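Local coordinates for sensor protein (PDB 3I9Y) that probably acts as a membrane-bound histidine kinase that responds to trimethylamine N-oxide, this chain being its sensor domain, at residues 173-177 with 195-200. Residues are numbered along the deposited sequence; the frame is centred on the assembly and turned at random.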
ATOM      1  N   MET A 173      16.165  12.824  14.184  1.00 18.04           N
ATOM      2  CA  MET A 173      16.080  11.509  13.380  1.00 22.53           C
ATOM      3  C   MET A 173      14.608  10.917  13.592  1.00 22.06           C
ATOM      4  O   MET A 173      14.019  10.362  12.698  1.00 20.87           O
ATOM      5  CB  MET A 173      17.122  10.570  13.937  1.00 23.55           C
ATOM      6  CG  MET A 173      18.525  11.137  13.288  1.00 31.30           C
ATOM      7  SD  MET A 173      19.888  10.161  14.019  1.00 39.64           S
ATOM      8  CE  MET A 173      19.528   8.609  13.554  1.00 34.90           C
ATOM      9  N   LEU A 174      14.019  11.080  14.785  1.00 21.92           N
ATOM     10  CA  LEU A 174      12.659  10.572  14.976  1.00 21.82           C
ATOM     11  C   LEU A 174      11.642  11.422  14.137  1.00 20.89           C
ATOM     12  O   LEU A 174      10.689  10.902  13.542  1.00 20.35           O
ATOM     13  CB  LEU A 174      12.300  10.732  16.425  1.00 23.80           C
ATOM     14  CG  LEU A 174      11.364   9.751  17.030  1.00 27.06           C
ATOM     15  CD1 LEU A 174      10.576  10.412  18.165  1.00 27.68           C
ATOM     16  CD2 LEU A 174      10.457   8.819  16.063  1.00 26.70           C
ATOM     17  N   ASN A 175      11.836  12.709  14.016  1.00 18.40           N
ATOM     18  CA  ASN A 175      10.925  13.511  13.180  1.00 17.19           C
ATOM     19  C   ASN A 175      11.087  13.007  11.732  1.00 16.60           C
ATOM     20  O   ASN A 175      10.060  12.958  11.022  1.00 17.00           O
ATOM     21  CB  ASN A 175      11.316  15.103  13.195  1.00 16.72           C
ATOM     22  CG  ASN A 175      10.926  15.795  14.565  1.00 18.42           C
ATOM     23  OD1 ASN A 175      10.103  15.266  15.351  1.00 17.52           O
ATOM     24  ND2 ASN A 175      11.516  16.939  14.840  1.00 12.44           N
ATOM     25  N   GLN A 176      12.302  12.692  11.280  1.00 15.78           N
ATOM     26  CA  GLN A 176      12.529  12.175   9.883  1.00 19.11           C
ATOM     27  C   GLN A 176      11.720  10.885   9.641  1.00 19.22           C
ATOM     28  O   GLN A 176      11.051  10.758   8.636  1.00 19.04           O
ATOM     29  CB  GLN A 176      14.049  11.781   9.597  1.00 17.36           C
ATOM     30  CG  GLN A 176      14.868  13.123   9.561  1.00 23.94           C
ATOM     31  CD  GLN A 176      16.320  12.787   9.456  1.00 24.92           C
ATOM     32  OE1 GLN A 176      16.874  11.912  10.160  1.00 26.57           O
ATOM     33  NE2 GLN A 176      16.934  13.403   8.505  1.00 27.33           N
ATOM     34  N   ILE A 177      11.803   9.923  10.584  1.00 19.83           N
ATOM     35  CA  ILE A 177      11.083   8.669  10.421  1.00 20.76           C
ATOM     36  C   ILE A 177       9.559   8.997  10.447  1.00 21.11           C
ATOM     37  O   ILE A 177       8.905   8.498   9.565  1.00 20.92           O
ATOM     38  CB  ILE A 177      11.398   7.775  11.583  1.00 22.06           C
ATOM     39  CG1 ILE A 177      12.850   7.283  11.333  1.00 26.59           C
ATOM     40  CG2 ILE A 177      10.585   6.451  11.379  1.00 25.25           C
ATOM     41  CD1 ILE A 177      13.213   6.242  12.603  1.00 31.19           C
ATOM     42  N   ALA A 195      19.289  11.165   4.094  1.00 27.71           N
ATOM     43  CA  ALA A 195      19.428  12.123   5.170  1.00 29.60           C
ATOM     44  C   ALA A 195      19.417  11.425   6.620  1.00 31.46           C
ATOM     45  O   ALA A 195      20.207  11.754   7.524  1.00 33.45           O
ATOM     46  CB  ALA A 195      18.340  13.115   5.075  1.00 27.93           C
ATOM     47  N   PHE A 196      18.650  10.375   6.824  1.00 29.84           N
ATOM     48  CA  PHE A 196      18.514   9.788   8.156  1.00 27.59           C
ATOM     49  C   PHE A 196      19.744   9.036   8.271  1.00 27.80           C
ATOM     50  O   PHE A 196      20.344   8.918   9.372  1.00 26.38           O
ATOM     51  CB  PHE A 196      17.316   8.743   8.146  1.00 27.50           C
ATOM     52  CG  PHE A 196      17.226   7.880   9.384  1.00 25.62           C
ATOM     53  CD1 PHE A 196      16.317   8.228  10.421  1.00 26.66           C
ATOM     54  CD2 PHE A 196      17.967   6.752   9.507  1.00 26.19           C
ATOM     55  CE1 PHE A 196      16.198   7.431  11.558  1.00 25.96           C
ATOM     56  CE2 PHE A 196      17.863   5.925  10.643  1.00 25.25           C
ATOM     57  CZ  PHE A 196      16.997   6.250  11.682  1.00 26.30           C
ATOM     58  N   GLU A 197      20.201   8.441   7.141  1.00 28.43           N
ATOM     59  CA  GLU A 197      21.449   7.647   7.301  1.00 28.61           C
ATOM     60  C   GLU A 197      22.711   8.559   7.663  1.00 28.39           C
ATOM     61  O   GLU A 197      23.617   8.139   8.394  1.00 27.17           O
ATOM     62  CB  GLU A 197      21.811   6.959   6.006  1.00 32.53           C
ATOM     63  CG  GLU A 197      23.143   6.225   6.138  1.00 38.95           C
ATOM     64  CD  GLU A 197      23.448   5.349   4.859  1.00 43.23           C
ATOM     65  OE1 GLU A 197      23.199   5.764   3.661  1.00 45.47           O
ATOM     66  OE2 GLU A 197      23.913   4.191   5.055  1.00 46.57           O
ATOM     67  N   ASN A 198      22.782   9.733   7.086  1.00 29.62           N
ATOM     68  CA  ASN A 198      23.963  10.661   7.330  1.00 32.19           C
ATOM     69  C   ASN A 198      23.846  11.086   8.859  1.00 33.24           C
ATOM     70  O   ASN A 198      24.814  10.998   9.601  1.00 35.60           O
ATOM     71  CB  ASN A 198      23.836  11.891   6.447  1.00 32.78           C
ATOM     72  CG  ASN A 198      24.066  11.584   4.893  1.00 34.95           C
ATOM     73  OD1 ASN A 198      24.787  10.562   4.485  1.00 37.08           O
ATOM     74  ND2 ASN A 198      23.468  12.488   4.005  1.00 35.91           N
ATOM     75  N   ASN A 199      22.627  11.344   9.350  1.00 32.25           N
ATOM     76  CA  ASN A 199      22.433  11.715  10.780  1.00 31.32           C
ATOM     77  C   ASN A 199      22.852  10.656  11.681  1.00 30.91           C
ATOM     78  O   ASN A 199      23.447  10.907  12.708  1.00 30.85           O
ATOM     79  CB  ASN A 199      21.026  12.034  11.054  1.00 32.81           C
ATOM     80  CG  ASN A 199      20.718  13.288  10.564  1.00 37.38           C
ATOM     81  OD1 ASN A 199      21.680  13.989  10.292  1.00 41.62           O
ATOM     82  ND2 ASN A 199      19.407  13.703  10.380  1.00 38.61           N
ATOM     83  N   LEU A 200      22.522   9.414  11.341  1.00 29.82           N
ATOM     84  CA  LEU A 200      22.960   8.312  12.125  1.00 28.82           C
ATOM     85  C   LEU A 200      24.542   8.229  12.232  1.00 30.29           C
ATOM     86  O   LEU A 200      25.109   7.868  13.264  1.00 27.67           O
ATOM     87  CB  LEU A 200      22.389   7.076  11.467  1.00 28.97           C
ATOM     88  CG  LEU A 200      22.753   5.978  12.374  1.00 29.70           C
ATOM     89  CD1 LEU A 200      21.750   5.879  13.592  1.00 31.30           C
ATOM     90  CD2 LEU A 200      22.612   4.748  11.607  1.00 32.43           C
TER
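Ala195 opens the contact on helix 186-208 with a methyl group small enough for the amide of Gln176 to lie against it, NE2 of Gln176 standing 3.7 Å from CB of Ala195. One residue on, Phe196 offers a flat apolar ring on which Met173 and Ile177 can pack. The methyl CE of Met173 sits over one face of the Phe196 ring, 4.2 Å from its centroid, a CH-pi contact within a wider Met-aromatic pairing, and CG1 of Ile177 packs 3.4 Å from CE1 of Phe196. The unbranched, flexible methionine can reach across to the ring although its CA-CB bond points sideways. Asn199 returns to the interface: its ND2 donates a hydrogen bond to OE1 of Gln176 (3.1 Å), giving this buried carbonyl a partner, as suits an amide facing an amide, while its CB touches CG of Met173. Leu200, a turn beyond Phe196, closes the patch with CD1 3.5 Å from CE of Met173. The axes of segments 173-177 and 195-200 run at 161°, nearly antiparallel, and approach to 10.1 Å; their helices belong to one of the domain's two stacked four-helix bundles, where Ile177 also packs on Val101 and Met104 of helix 63-114, and Phe196 meets Phe233 of helix 232-267.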